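Local coordinates for RNA 2'-o-ribose methyltransferase (Thermus thermophilus, PDB 1IPA), which probably methylates the ribose 2'-O of RNA as a member of the TrmH family, whose methyltransferases carry a deep trefoil knot, at residues 32-37 with 59-64; 49-54 with 75-80; 4-9 with 81-86; 43-48 with 98-103. All blocks are in the same frame, centred on the assembly; numbering follows the deposited sequence.

Interaction 1 of 4, residues 32-37 with 59-64; sequences EGAREI and PEEQQV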
loop_
_atom_site.group_PDB
_atom_site.type_symbol
_atom_site.label_atom_id
_atom_site.label_comp_id
_atom_site.label_asym_id
_atom_site.label_seq_id
_atom_site.Cartn_x
_atom_site.Cartn_y
_atom_site.Cartn_z
ATOM N N GLU A 32 -11.111 -6.824 -5.200
ATOM C CA GLU A 32 -10.997 -8.270 -5.417
ATOM C C GLU A 32 -10.421 -9.011 -4.198
ATOM O O GLU A 32 -9.367 -8.642 -3.674
ATOM C CB GLU A 32 -10.123 -8.529 -6.652
ATOM C CG GLU A 32 -9.671 -9.965 -6.862
ATOM C CD GLU A 32 -9.110 -10.213 -8.277
ATOM O OE1 GLU A 32 -8.382 -9.344 -8.814
ATOM O OE2 GLU A 32 -9.393 -11.290 -8.848
ATOM N N GLY A 33 -11.123 -10.049 -3.750
ATOM C CA GLY A 33 -10.652 -10.826 -2.620
ATOM C C GLY A 33 -11.465 -10.648 -1.356
ATOM O O GLY A 33 -11.753 -9.522 -0.940
ATOM N N ALA A 34 -11.818 -11.766 -0.729
ATOM C CA ALA A 34 -12.609 -11.757 0.494
ATOM C C ALA A 34 -11.951 -11.014 1.653
ATOM O O ALA A 34 -12.634 -10.335 2.434
ATOM C CB ALA A 34 -12.923 -13.180 0.911
ATOM N N ARG A 35 -10.633 -11.137 1.787
ATOM C CA ARG A 35 -9.972 -10.441 2.886
ATOM C C ARG A 35 -9.882 -8.942 2.602
ATOM O O ARG A 35 -10.152 -8.125 3.483
ATOM C CB ARG A 35 -8.573 -11.008 3.156
ATOM C CG ARG A 35 -8.039 -10.582 4.521
ATOM C CD ARG A 35 -8.974 -11.078 5.615
ATOM N NE ARG A 35 -9.081 -10.175 6.755
ATOM C CZ ARG A 35 -8.274 -10.179 7.815
ATOM N NH1 ARG A 35 -7.269 -11.047 7.900
ATOM N NH2 ARG A 35 -8.484 -9.314 8.804
ATOM N N GLU A 36 -9.504 -8.582 1.376
ATOM C CA GLU A 36 -9.421 -7.173 1.006
ATOM C C GLU A 36 -10.789 -6.523 1.212
ATOM O O GLU A 36 -10.890 -5.449 1.785
ATOM C CB GLU A 36 -8.996 -7.010 -0.456
ATOM C CG GLU A 36 -7.565 -7.427 -0.758
ATOM C CD GLU A 36 -7.324 -8.910 -0.529
ATOM O OE1 GLU A 36 -8.289 -9.701 -0.638
ATOM O OE2 GLU A 36 -6.166 -9.287 -0.252
ATOM N N ILE A 37 -11.842 -7.188 0.748
ATOM C CA ILE A 37 -13.194 -6.665 0.902
ATOM C C ILE A 37 -13.532 -6.477 2.382
ATOM O O ILE A 37 -14.116 -5.464 2.772
ATOM C CB ILE A 37 -14.233 -7.609 0.253
ATOM C CG1 ILE A 37 -14.115 -7.538 -1.272
ATOM C CG2 ILE A 37 -15.628 -7.249 0.711
ATOM C CD1 ILE A 37 -14.895 -8.600 -2.014
ATOM N N PRO A 59 -14.600 -21.137 1.795
ATOM C CA PRO A 59 -15.045 -20.836 3.161
ATOM C C PRO A 59 -14.922 -19.376 3.574
ATOM O O PRO A 59 -15.887 -18.772 4.048
ATOM C CB PRO A 59 -14.173 -21.750 4.013
ATOM C CG PRO A 59 -14.001 -22.944 3.128
ATOM C CD PRO A 59 -13.712 -22.314 1.787
ATOM N N GLU A 60 -13.727 -18.816 3.402
ATOM C CA GLU A 60 -13.482 -17.427 3.762
ATOM C C GLU A 60 -14.382 -16.497 2.960
ATOM O O GLU A 60 -15.022 -15.610 3.519
ATOM C CB GLU A 60 -12.012 -17.068 3.540
ATOM C CG GLU A 60 -11.713 -15.591 3.732
ATOM C CD GLU A 60 -10.228 -15.299 3.863
ATOM O OE1 GLU A 60 -9.416 -16.002 3.217
ATOM O OE2 GLU A 60 -9.878 -14.355 4.606
ATOM N N GLU A 61 -14.433 -16.704 1.650
ATOM C CA GLU A 61 -15.278 -15.883 0.797
ATOM C C GLU A 61 -16.739 -16.026 1.204
ATOM O O GLU A 61 -17.540 -15.113 1.021
ATOM C CB GLU A 61 -15.103 -16.292 -0.664
ATOM C CG GLU A 61 -13.846 -15.750 -1.290
ATOM C CD GLU A 61 -13.527 -16.410 -2.610
ATOM O OE1 GLU A 61 -12.650 -15.905 -3.333
ATOM O OE2 GLU A 61 -14.148 -17.444 -2.922
ATOM N N GLN A 62 -17.073 -17.180 1.772
ATOM C CA GLN A 62 -18.436 -17.453 2.204
ATOM C C GLN A 62 -18.809 -16.668 3.465
ATOM O O GLN A 62 -19.924 -16.151 3.571
ATOM C CB GLN A 62 -18.611 -18.957 2.452
ATOM C CG GLN A 62 -20.060 -19.426 2.446
ATOM C CD GLN A 62 -20.729 -19.253 1.084
ATOM O OE1 GLN A 62 -20.258 -19.786 0.071
ATOM N NE2 GLN A 62 -21.836 -18.510 1.057
ATOM N N GLN A 63 -17.889 -16.573 4.422
ATOM C CA GLN A 63 -18.184 -15.833 5.641
ATOM C C GLN A 63 -18.175 -14.329 5.393
ATOM O O GLN A 63 -18.850 -13.582 6.100
ATOM C CB GLN A 63 -17.215 -16.210 6.775
ATOM C CG GLN A 63 -15.733 -15.920 6.546
ATOM C CD GLN A 63 -15.317 -14.511 6.958
ATOM O OE1 GLN A 63 -15.886 -13.922 7.874
ATOM N NE2 GLN A 63 -14.298 -13.982 6.295
ATOM N N VAL A 64 -17.418 -13.883 4.394
ATOM C CA VAL A 64 -17.387 -12.461 4.069
ATOM C C VAL A 64 -18.691 -12.148 3.348
ATOM O O VAL A 64 -19.312 -11.115 3.589
ATOM C CB VAL A 64 -16.214 -12.086 3.136
ATOM C CG1 VAL A 64 -16.283 -10.603 2.795
ATOM C CG2 VAL A 64 -14.896 -12.394 3.808
#
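Two neighbouring helices of the eL30-like domain, 34-42 and 59-66, meet at their first turns, and the pairing illustrates how a small residue lets helices come close. Ala-34, in the first turn after the N-cap Gly-33, aims its methyl at the other helix, and the CA atoms of Ala-34 and Glu-61 lie 4.9 Å apart. That methyl sits among three side chains, the loosest being Glu-60, CG 3.9 Å from Ala-34 CB. Glu-61 leads with its methylene, CG standing 3.5 Å from Ala-34 CB, while the extended chain carries the carboxylate onward to Gly-95, whose backbone N-H is accepted by OE1. Val-64, one turn on, supplies CG2, the branch beside its own backbone N, which reaches Ala-34 CB at 3.6 Å and also rests on the carbonyl, 3.4 Å from Ala-34 O. The other branch, CG1, lies anti to the backbone N (chi1 178°) and meets Ile-37 CG2 at 4.0 Å, the two side chains crossing obliquely. Ile-37 and Val-64 both rest on Leu-96, so the helices share one seat on strand 96-101. Nearer the surface Arg-35 and Glu-60 cross at about a right angle, with guanidinium and carboxylate planes 43° apart. Their charges do not pair: Arg-35 NE forms its salt bridge with Glu-38, and Glu-60 OE2 instead lies against the aliphatic part of the arginine, 3.5 Å from Arg-35 CD.

Interaction 2 of 4, residues 49-54 with 75-80; sequences QALVWE and ALLEVS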
loop_
_atom_site.group_PDB
_atom_site.type_symbol
_atom_site.label_atom_id
_atom_site.label_comp_id
_atom_site.label_asym_id
_atom_site.label_seq_id
_atom_site.Cartn_x
_atom_site.Cartn_y
_atom_site.Cartn_z
ATOM N N GLN A 49 -22.226 -3.155 -4.627
ATOM C CA GLN A 49 -22.598 -4.457 -5.141
ATOM C C GLN A 49 -21.464 -5.462 -5.058
ATOM O O GLN A 49 -20.294 -5.092 -5.001
ATOM C CB GLN A 49 -23.108 -4.355 -6.582
ATOM C CG GLN A 49 -22.104 -3.907 -7.606
ATOM C CD GLN A 49 -22.719 -3.842 -8.989
ATOM O OE1 GLN A 49 -23.788 -3.262 -9.172
ATOM N NE2 GLN A 49 -22.051 -4.436 -9.971
ATOM N N ALA A 50 -21.827 -6.739 -5.033
ATOM C CA ALA A 50 -20.846 -7.804 -4.957
ATOM C C ALA A 50 -21.074 -8.826 -6.051
ATOM O O ALA A 50 -22.203 -9.242 -6.295
ATOM C CB ALA A 50 -20.916 -8.481 -3.598
ATOM N N LEU A 51 -19.999 -9.221 -6.717
ATOM C CA LEU A 51 -20.089 -10.228 -7.758
ATOM C C LEU A 51 -19.643 -11.537 -7.125
ATOM O O LEU A 51 -18.757 -11.542 -6.267
ATOM C CB LEU A 51 -19.193 -9.866 -8.944
ATOM C CG LEU A 51 -19.795 -8.879 -9.947
ATOM C CD1 LEU A 51 -20.153 -7.564 -9.270
ATOM C CD2 LEU A 51 -18.799 -8.651 -11.068
ATOM N N VAL A 52 -20.264 -12.638 -7.545
ATOM C CA VAL A 52 -19.966 -13.960 -7.001
ATOM C C VAL A 52 -19.792 -15.032 -8.073
ATOM O O VAL A 52 -20.585 -15.113 -9.004
ATOM C CB VAL A 52 -21.097 -14.405 -6.067
ATOM C CG1 VAL A 52 -20.781 -15.767 -5.469
ATOM C CG2 VAL A 52 -21.308 -13.363 -4.984
ATOM N N TRP A 53 -18.751 -15.849 -7.927
ATOM C CA TRP A 53 -18.456 -16.949 -8.853
ATOM C C TRP A 53 -19.642 -17.914 -8.870
ATOM O O TRP A 53 -20.078 -18.404 -7.823
ATOM C CB TRP A 53 -17.190 -17.676 -8.378
ATOM C CG TRP A 53 -16.816 -18.985 -9.061
ATOM C CD1 TRP A 53 -16.244 -20.085 -8.459
ATOM C CD2 TRP A 53 -16.898 -19.302 -10.460
ATOM N NE1 TRP A 53 -15.966 -21.055 -9.394
ATOM C CE2 TRP A 53 -16.354 -20.603 -10.628
ATOM C CE3 TRP A 53 -17.370 -18.618 -11.585
ATOM C CZ2 TRP A 53 -16.274 -21.224 -11.875
ATOM C CZ3 TRP A 53 -17.291 -19.239 -12.828
ATOM C CH2 TRP A 53 -16.747 -20.529 -12.962
ATOM N N GLU A 54 -20.168 -18.173 -10.062
ATOM C CA GLU A 54 -21.297 -19.081 -10.223
ATOM C C GLU A 54 -20.898 -20.480 -9.751
ATOM O O GLU A 54 -21.749 -21.279 -9.358
ATOM C CB GLU A 54 -21.730 -19.118 -11.689
ATOM C CG GLU A 54 -20.730 -19.788 -12.603
ATOM C CD GLU A 54 -21.046 -19.586 -14.071
ATOM O OE1 GLU A 54 -22.204 -19.233 -14.383
ATOM O OE2 GLU A 54 -20.136 -19.793 -14.911
ATOM N N ALA A 75 -26.663 -4.931 -4.214
ATOM C CA ALA A 75 -27.049 -5.834 -5.289
ATOM C C ALA A 75 -25.953 -6.870 -5.528
ATOM O O ALA A 75 -24.767 -6.545 -5.525
ATOM C CB ALA A 75 -27.317 -5.044 -6.571
ATOM N N LEU A 76 -26.357 -8.120 -5.728
ATOM C CA LEU A 76 -25.405 -9.197 -5.966
ATOM C C LEU A 76 -25.511 -9.666 -7.413
ATOM O O LEU A 76 -26.561 -9.532 -8.041
ATOM C CB LEU A 76 -25.687 -10.359 -5.015
ATOM C CG LEU A 76 -25.828 -9.937 -3.546
ATOM C CD1 LEU A 76 -26.340 -11.099 -2.706
ATOM C CD2 LEU A 76 -24.486 -9.435 -3.026
ATOM N N LEU A 77 -24.416 -10.199 -7.941
ATOM C CA LEU A 77 -24.374 -10.694 -9.309
ATOM C C LEU A 77 -23.696 -12.056 -9.370
ATOM O O LEU A 77 -22.525 -12.192 -9.017
ATOM C CB LEU A 77 -23.595 -9.737 -10.221
ATOM C CG LEU A 77 -24.203 -8.471 -10.833
ATOM C CD1 LEU A 77 -25.413 -8.848 -11.675
ATOM C CD2 LEU A 77 -24.585 -7.483 -9.740
ATOM N N GLU A 78 -24.432 -13.070 -9.804
ATOM C CA GLU A 78 -23.849 -14.390 -9.945
ATOM C C GLU A 78 -23.117 -14.232 -11.271
ATOM O O GLU A 78 -23.730 -13.939 -12.296
ATOM C CB GLU A 78 -24.945 -15.448 -10.028
ATOM C CG GLU A 78 -24.453 -16.878 -9.929
ATOM C CD GLU A 78 -25.575 -17.845 -9.602
ATOM O OE1 GLU A 78 -26.574 -17.878 -10.360
ATOM O OE2 GLU A 78 -25.459 -18.564 -8.585
ATOM N N VAL A 79 -21.805 -14.420 -11.244
ATOM C CA VAL A 79 -20.984 -14.216 -12.424
ATOM C C VAL A 79 -20.120 -15.405 -12.849
ATOM O O VAL A 79 -19.858 -16.308 -12.057
ATOM C CB VAL A 79 -20.098 -12.970 -12.180
ATOM C CG1 VAL A 79 -18.905 -12.965 -13.092
ATOM C CG2 VAL A 79 -20.927 -11.712 -12.378
ATOM N N SER A 80 -19.681 -15.390 -14.106
ATOM C CA SER A 80 -18.840 -16.448 -14.651
ATOM C C SER A 80 -17.361 -16.140 -14.429
ATOM O O SER A 80 -16.984 -15.008 -14.103
ATOM C CB SER A 80 -19.103 -16.624 -16.150
ATOM O OG SER A 80 -18.447 -15.627 -16.918
#
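Leu-51 wedges between two side chains of the adjoining strand. Its CG stands 3.9 Å from Leu-77 CB and equally 3.9 Å from Val-79 CG2, so the branch point fills the notch between alternate residues. Leu-51 and Leu-77 run side by side, pointing the same way, whereas Val-79 crosses obliquely. Farther back on this face, the CD2 methyl of Leu-77 leans against the amide end of Gln-49, whose OE1 is held by Arg-10. On the reverse face Ala-50 offers a shallow seat, and Leu-76 drops its CD2 methyl onto it, 3.7 Å from Ala-50 CB. Strands 47-53 and 75-79 are parallel neighbours linked through helix 59-66, a beta-alpha-beta crossover, and Tyr-65 of that helix touches both Val-52 and Leu-76 on the Ala-50 face. Five backbone bonds hold the strands in register; the straightest runs from Val-79 N to Val-52 O, 2.6 Å at 176°. At the last pair, Trp-53 with Val-79, the side chains diverge. Trp-53 swings its six-membered ring back so that its edge meets the chain turn, CZ3 lying 3.5 Å from Ser-80 C, with Ser-80 CA in the ring plane. Glu-54 also reaches Ser-80, its OE2 lying 3.6 Å from Ser-80 CB.

Interaction 3 of 4, residues 4-9 with 81-86; sequences TSTANP and EAVLKK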
loop_
_atom_site.group_PDB
_atom_site.type_symbol
_atom_site.label_atom_id
_atom_site.label_comp_id
_atom_site.label_asym_id
_atom_site.label_seq_id
_atom_site.Cartn_x
_atom_site.Cartn_y
_atom_site.Cartn_z
ATOM N N THR A 4 -22.516 -14.129 -17.640
ATOM C CA THR A 4 -21.350 -14.888 -18.078
ATOM C C THR A 4 -20.600 -14.234 -19.226
ATOM O O THR A 4 -19.483 -14.634 -19.551
ATOM C CB THR A 4 -21.761 -16.291 -18.549
ATOM O OG1 THR A 4 -22.418 -16.188 -19.819
ATOM C CG2 THR A 4 -22.720 -16.930 -17.546
ATOM N N SER A 5 -21.221 -13.239 -19.848
ATOM C CA SER A 5 -20.607 -12.556 -20.976
ATOM C C SER A 5 -19.862 -11.299 -20.561
ATOM O O SER A 5 -20.403 -10.448 -19.856
ATOM C CB SER A 5 -21.672 -12.197 -22.012
ATOM O OG SER A 5 -21.107 -11.462 -23.084
ATOM N N THR A 6 -18.619 -11.187 -21.011
ATOM C CA THR A 6 -17.797 -10.030 -20.694
ATOM C C THR A 6 -18.297 -8.813 -21.472
ATOM O O THR A 6 -17.924 -7.677 -21.179
ATOM C CB THR A 6 -16.309 -10.297 -21.033
ATOM O OG1 THR A 6 -16.167 -10.524 -22.439
ATOM C CG2 THR A 6 -15.805 -11.530 -20.286
ATOM N N ALA A 7 -19.157 -9.065 -22.459
ATOM C CA ALA A 7 -19.720 -8.009 -23.291
ATOM C C ALA A 7 -20.934 -7.384 -22.619
ATOM O O ALA A 7 -21.406 -6.327 -23.038
ATOM C CB ALA A 7 -20.111 -8.573 -24.654
ATOM N N ASN A 8 -21.437 -8.047 -21.582
ATOM C CA ASN A 8 -22.588 -7.563 -20.829
ATOM C C ASN A 8 -22.301 -6.116 -20.414
ATOM O O ASN A 8 -21.297 -5.836 -19.763
ATOM C CB ASN A 8 -22.799 -8.452 -19.599
ATOM C CG ASN A 8 -24.070 -8.123 -18.845
ATOM O OD1 ASN A 8 -24.192 -7.061 -18.231
ATOM N ND2 ASN A 8 -25.031 -9.040 -18.885
ATOM N N PRO A 9 -23.187 -5.179 -20.788
ATOM C CA PRO A 9 -23.027 -3.752 -20.465
ATOM C C PRO A 9 -22.654 -3.442 -19.016
ATOM O O PRO A 9 -21.908 -2.498 -18.753
ATOM C CB PRO A 9 -24.374 -3.148 -20.880
ATOM C CG PRO A 9 -25.319 -4.299 -20.750
ATOM C CD PRO A 9 -24.532 -5.439 -21.326
ATOM N N GLU A 81 -16.523 -17.156 -14.617
ATOM C CA GLU A 81 -15.086 -17.020 -14.434
ATOM C C GLU A 81 -14.474 -16.030 -15.422
ATOM O O GLU A 81 -13.620 -15.220 -15.058
ATOM C CB GLU A 81 -14.414 -18.389 -14.582
ATOM C CG GLU A 81 -12.915 -18.380 -14.340
ATOM C CD GLU A 81 -12.292 -19.758 -14.473
ATOM O OE1 GLU A 81 -11.081 -19.888 -14.202
ATOM O OE2 GLU A 81 -13.010 -20.708 -14.852
ATOM N N ALA A 82 -14.912 -16.094 -16.674
ATOM C CA ALA A 82 -14.394 -15.197 -17.693
ATOM C C ALA A 82 -14.662 -13.735 -17.331
ATOM O O ALA A 82 -13.875 -12.857 -17.666
ATOM C CB ALA A 82 -15.013 -15.531 -19.039
ATOM N N VAL A 83 -15.774 -13.483 -16.650
ATOM C CA VAL A 83 -16.133 -12.134 -16.238
ATOM C C VAL A 83 -15.290 -11.670 -15.052
ATOM O O VAL A 83 -14.795 -10.546 -15.049
ATOM C CB VAL A 83 -17.624 -12.044 -15.874
ATOM C CG1 VAL A 83 -17.911 -10.745 -15.140
ATOM C CG2 VAL A 83 -18.460 -12.117 -17.137
ATOM N N LEU A 84 -15.125 -12.527 -14.048
ATOM C CA LEU A 84 -14.303 -12.168 -12.890
ATOM C C LEU A 84 -12.869 -11.908 -13.342
ATOM O O LEU A 84 -12.199 -11.007 -12.845
ATOM C CB LEU A 84 -14.307 -13.290 -11.849
ATOM C CG LEU A 84 -15.620 -13.522 -11.102
ATOM C CD1 LEU A 84 -15.511 -14.783 -10.269
ATOM C CD2 LEU A 84 -15.947 -12.310 -10.239
ATOM N N LYS A 85 -12.413 -12.709 -14.297
ATOM C CA LYS A 85 -11.068 -12.597 -14.839
ATOM C C LYS A 85 -10.915 -11.269 -15.545
ATOM O O LYS A 85 -9.838 -10.675 -15.540
ATOM C CB LYS A 85 -10.805 -13.763 -15.802
ATOM C CG LYS A 85 -9.521 -13.678 -16.606
ATOM C CD LYS A 85 -9.055 -15.081 -17.042
ATOM C CE LYS A 85 -10.094 -15.847 -17.886
ATOM N NZ LYS A 85 -10.272 -15.291 -19.265
ATOM N N LYS A 86 -12.004 -10.798 -16.141
ATOM C CA LYS A 86 -12.001 -9.524 -16.850
ATOM C C LYS A 86 -11.816 -8.370 -15.869
ATOM O O LYS A 86 -11.188 -7.367 -16.196
ATOM C CB LYS A 86 -13.319 -9.338 -17.610
ATOM C CG LYS A 86 -13.344 -8.136 -18.547
ATOM C CD LYS A 86 -12.355 -8.303 -19.692
ATOM C CE LYS A 86 -12.647 -7.312 -20.818
ATOM N NZ LYS A 86 -11.828 -7.550 -22.051
#
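Van der Waals contact, mostly methyls against carbonyl oxygens, carries this meeting between the turn after strand 2-3 and the first turns of helix 81-87, beside the edge of the mixed sheet in the N-terminal eL30-like domain. Two methyl groups do the work. Val-83 CG2, the branch beside its own backbone N, pushes into the bend of the incoming chain, 3.6 Å from Thr-4 O and 3.7 Å from Ser-5 O. Thr-6 answers with its own CG2, set anti to the carbonyl carbon, which lies over the helix backbone 3.5 Å from Ala-82 O. The same methyl also faces the CB atoms of Ala-82 and Lys-86, more loosely. Hydrogen bonding, by contrast, shapes each partner separately. Ser-5 to Asn-8 form a type I beta turn, closed by Asn-8 N to Ser-5 O at 3.1 Å. Ser-5 OG accepts from Ala-7 N at 3.2 Å, an ST turn within the same bend. Asn-8 OD1 then takes the N-H of Arg-10, making Asn-8 the N-cap of helix 9-15. One polar tie comes from just outside: the hydroxyl of Ser-80, N-cap of helix 81-87, is hydrogen-bonded to Thr-4 O and more weakly to Val-83 N. Methyls resting on carbonyl oxygens give little directional hold, so the fit here probably depends on shape, with the Ser-80 hydroxyl to Thr-4 O bond the more directional tie.

Interaction 4 of 4, residues 43-48 with 98-103; sequences AGIELE and ALARMP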
loop_
_atom_site.group_PDB
_atom_site.type_symbol
_atom_site.label_atom_id
_atom_site.label_comp_id
_atom_site.label_asym_id
_atom_site.label_seq_id
_atom_site.Cartn_x
_atom_site.Cartn_y
_atom_site.Cartn_z
ATOM N N ALA A 43 -12.831 -0.632 7.519
ATOM C CA ALA A 43 -12.328 0.739 7.441
ATOM C C ALA A 43 -13.421 1.769 7.180
ATOM O O ALA A 43 -13.146 2.964 7.118
ATOM C CB ALA A 43 -11.246 0.847 6.358
ATOM N N GLY A 44 -14.651 1.306 7.014
ATOM C CA GLY A 44 -15.756 2.217 6.776
ATOM C C GLY A 44 -16.122 2.442 5.317
ATOM O O GLY A 44 -16.988 3.264 5.010
ATOM N N ILE A 45 -15.466 1.720 4.415
ATOM C CA ILE A 45 -15.749 1.848 2.988
ATOM C C ILE A 45 -17.112 1.248 2.648
ATOM O O ILE A 45 -17.403 0.099 2.995
ATOM C CB ILE A 45 -14.646 1.149 2.158
ATOM C CG1 ILE A 45 -13.338 1.923 2.309
ATOM C CG2 ILE A 45 -15.039 1.067 0.702
ATOM C CD1 ILE A 45 -12.170 1.256 1.661
ATOM N N GLU A 46 -17.946 2.029 1.970
ATOM C CA GLU A 46 -19.275 1.565 1.591
ATOM C C GLU A 46 -19.214 0.780 0.286
ATOM O O GLU A 46 -18.519 1.166 -0.661
ATOM C CB GLU A 46 -20.231 2.747 1.415
ATOM C CG GLU A 46 -20.106 3.823 2.490
ATOM C CD GLU A 46 -21.153 4.915 2.349
ATOM O OE1 GLU A 46 -22.327 4.655 2.687
ATOM O OE2 GLU A 46 -20.805 6.027 1.890
ATOM N N LEU A 47 -19.947 -0.327 0.251
ATOM C CA LEU A 47 -20.014 -1.185 -0.921
ATOM C C LEU A 47 -21.358 -0.974 -1.609
ATOM O O LEU A 47 -22.341 -0.641 -0.954
ATOM C CB LEU A 47 -19.878 -2.649 -0.487
ATOM C CG LEU A 47 -18.501 -3.325 -0.525
ATOM C CD1 LEU A 47 -17.369 -2.332 -0.274
ATOM C CD2 LEU A 47 -18.498 -4.454 0.487
ATOM N N GLU A 48 -21.408 -1.147 -2.924
ATOM C CA GLU A 48 -22.673 -0.988 -3.637
ATOM C C GLU A 48 -23.158 -2.316 -4.198
ATOM O O GLU A 48 -24.359 -2.578 -4.242
ATOM C CB GLU A 48 -22.546 0.042 -4.750
ATOM C CG GLU A 48 -22.170 1.409 -4.235
ATOM C CD GLU A 48 -22.451 2.505 -5.232
ATOM O OE1 GLU A 48 -22.112 2.319 -6.418
ATOM O OE2 GLU A 48 -23.005 3.551 -4.821
ATOM N N ALA A 98 -16.001 -6.874 -5.209
ATOM C CA ALA A 98 -17.019 -5.895 -4.881
ATOM C C ALA A 98 -16.807 -4.549 -5.547
ATOM O O ALA A 98 -15.708 -4.222 -6.000
ATOM C CB ALA A 98 -17.091 -5.721 -3.379
ATOM N N LEU A 99 -17.886 -3.784 -5.629
ATOM C CA LEU A 99 -17.837 -2.446 -6.192
ATOM C C LEU A 99 -17.906 -1.559 -4.965
ATOM O O LEU A 99 -18.834 -1.677 -4.164
ATOM C CB LEU A 99 -19.051 -2.178 -7.085
ATOM C CG LEU A 99 -19.161 -0.770 -7.678
ATOM C CD1 LEU A 99 -17.935 -0.493 -8.557
ATOM C CD2 LEU A 99 -20.444 -0.637 -8.497
ATOM N N ALA A 100 -16.937 -0.669 -4.812
ATOM C CA ALA A 100 -16.916 0.199 -3.649
ATOM C C ALA A 100 -17.008 1.673 -4.004
ATOM O O ALA A 100 -16.674 2.080 -5.110
ATOM C CB ALA A 100 -15.651 -0.060 -2.850
ATOM N N ARG A 101 -17.470 2.464 -3.041
ATOM C CA ARG A 101 -17.590 3.908 -3.185
ATOM C C ARG A 101 -16.269 4.505 -2.696
ATOM O O ARG A 101 -15.828 4.203 -1.593
ATOM C CB ARG A 101 -18.722 4.419 -2.295
ATOM C CG ARG A 101 -19.937 4.956 -3.017
ATOM C CD ARG A 101 -19.778 6.429 -3.394
ATOM N NE ARG A 101 -21.039 6.976 -3.890
ATOM C CZ ARG A 101 -21.235 8.249 -4.220
ATOM N NH1 ARG A 101 -20.248 9.127 -4.112
ATOM N NH2 ARG A 101 -22.427 8.646 -4.646
ATOM N N MET A 102 -15.632 5.344 -3.506
ATOM C CA MET A 102 -14.380 5.964 -3.088
ATOM C C MET A 102 -14.672 6.865 -1.876
ATOM O O MET A 102 -15.374 7.862 -1.984
ATOM C CB MET A 102 -13.791 6.777 -4.242
ATOM C CG MET A 102 -12.328 7.125 -4.092
ATOM S SD MET A 102 -11.693 8.037 -5.497
ATOM C CE MET A 102 -11.274 6.727 -6.555
ATOM N N PRO A 103 -14.136 6.506 -0.702
ATOM C CA PRO A 103 -14.278 7.196 0.585
ATOM C C PRO A 103 -14.235 8.722 0.582
ATOM O O PRO A 103 -13.799 9.353 -0.385
ATOM C CB PRO A 103 -13.146 6.601 1.411
ATOM C CG PRO A 103 -13.120 5.184 0.930
ATOM C CD PRO A 103 -13.224 5.355 -0.571
HETATM O O HOH W 1 -16.749 4.499 0.893
#
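Strands 47-53 and 96-101 run antiparallel in the mixed sheet of the eL30-like domain, and this contact lies where strand 47-53 begins. Leu-47 and Ala-100 form a non-hydrogen-bonded pair, bracketed by two nearly straight backbone bonds, Arg-101 N to Glu-46 O (171°) and Glu-48 N to Leu-99 O (170°). Glu-48 gives the clearest path across the strands. Its CB lies 4.1 Å from Leu-99 O, the carbonyl already engaged by the backbone N of Glu-48 itself. CG turns beside that N, anti to the carbonyl carbon, and the chain then runs on extended, bringing CD alongside the CG methylene of Arg-101. At the tip both oxygens are hydrogen-bonded beyond the two segments. OE1 passes 4.0 Å from the CD2 methyl of Leu-99 and forms a salt bridge with Arg-28 NE, while OE2 lies 3.8 Å from Arg-101 CG. The carboxylate and the Arg-101 guanidinium stand almost perpendicular, 89° apart, with OE2 at the guanidinium edge but 4.1 Å from Arg-101 NE, beyond a salt bridge. The carboxylate probably still eases the closeness of Arg-28 and Arg-101, whose like charges approach here. On the sheet face that helix 34-42 packs against, Leu-47 CD1 and Ile-45 CG2 both touch the methyl of Ala-100, and Ile-45 CG1 presses on Pro-103 CG at 3.5 Å. Where the strands splay, a water takes over the pairing, accepting from Glu-46 N at 2.9 Å and donating to Arg-101 O at 2.7 Å.

How the interactions relate
Strand 47-53 is the common element: interaction 2 uses one edge of it and interaction 4 the other, joined directly by Gln-49 O and Leu-99 N, 2.8 Å apart. Interaction 1 lies on one face of this sheet, touching interaction 4 where Ile-37 CG2 meets Leu-47 CD2 at 4.0 Å. Interaction 3 continues from interaction 2, with Trp-53 and Val-79 packing on Leu-84 of helix 81-87. Interactions 1 and 3 have centres about 20 Å apart and do not touch. All four belong to the N-terminal eL30-like part of the enzyme, consistent with RNA binding, whereas the knotted methyltransferase fold is built from later residues.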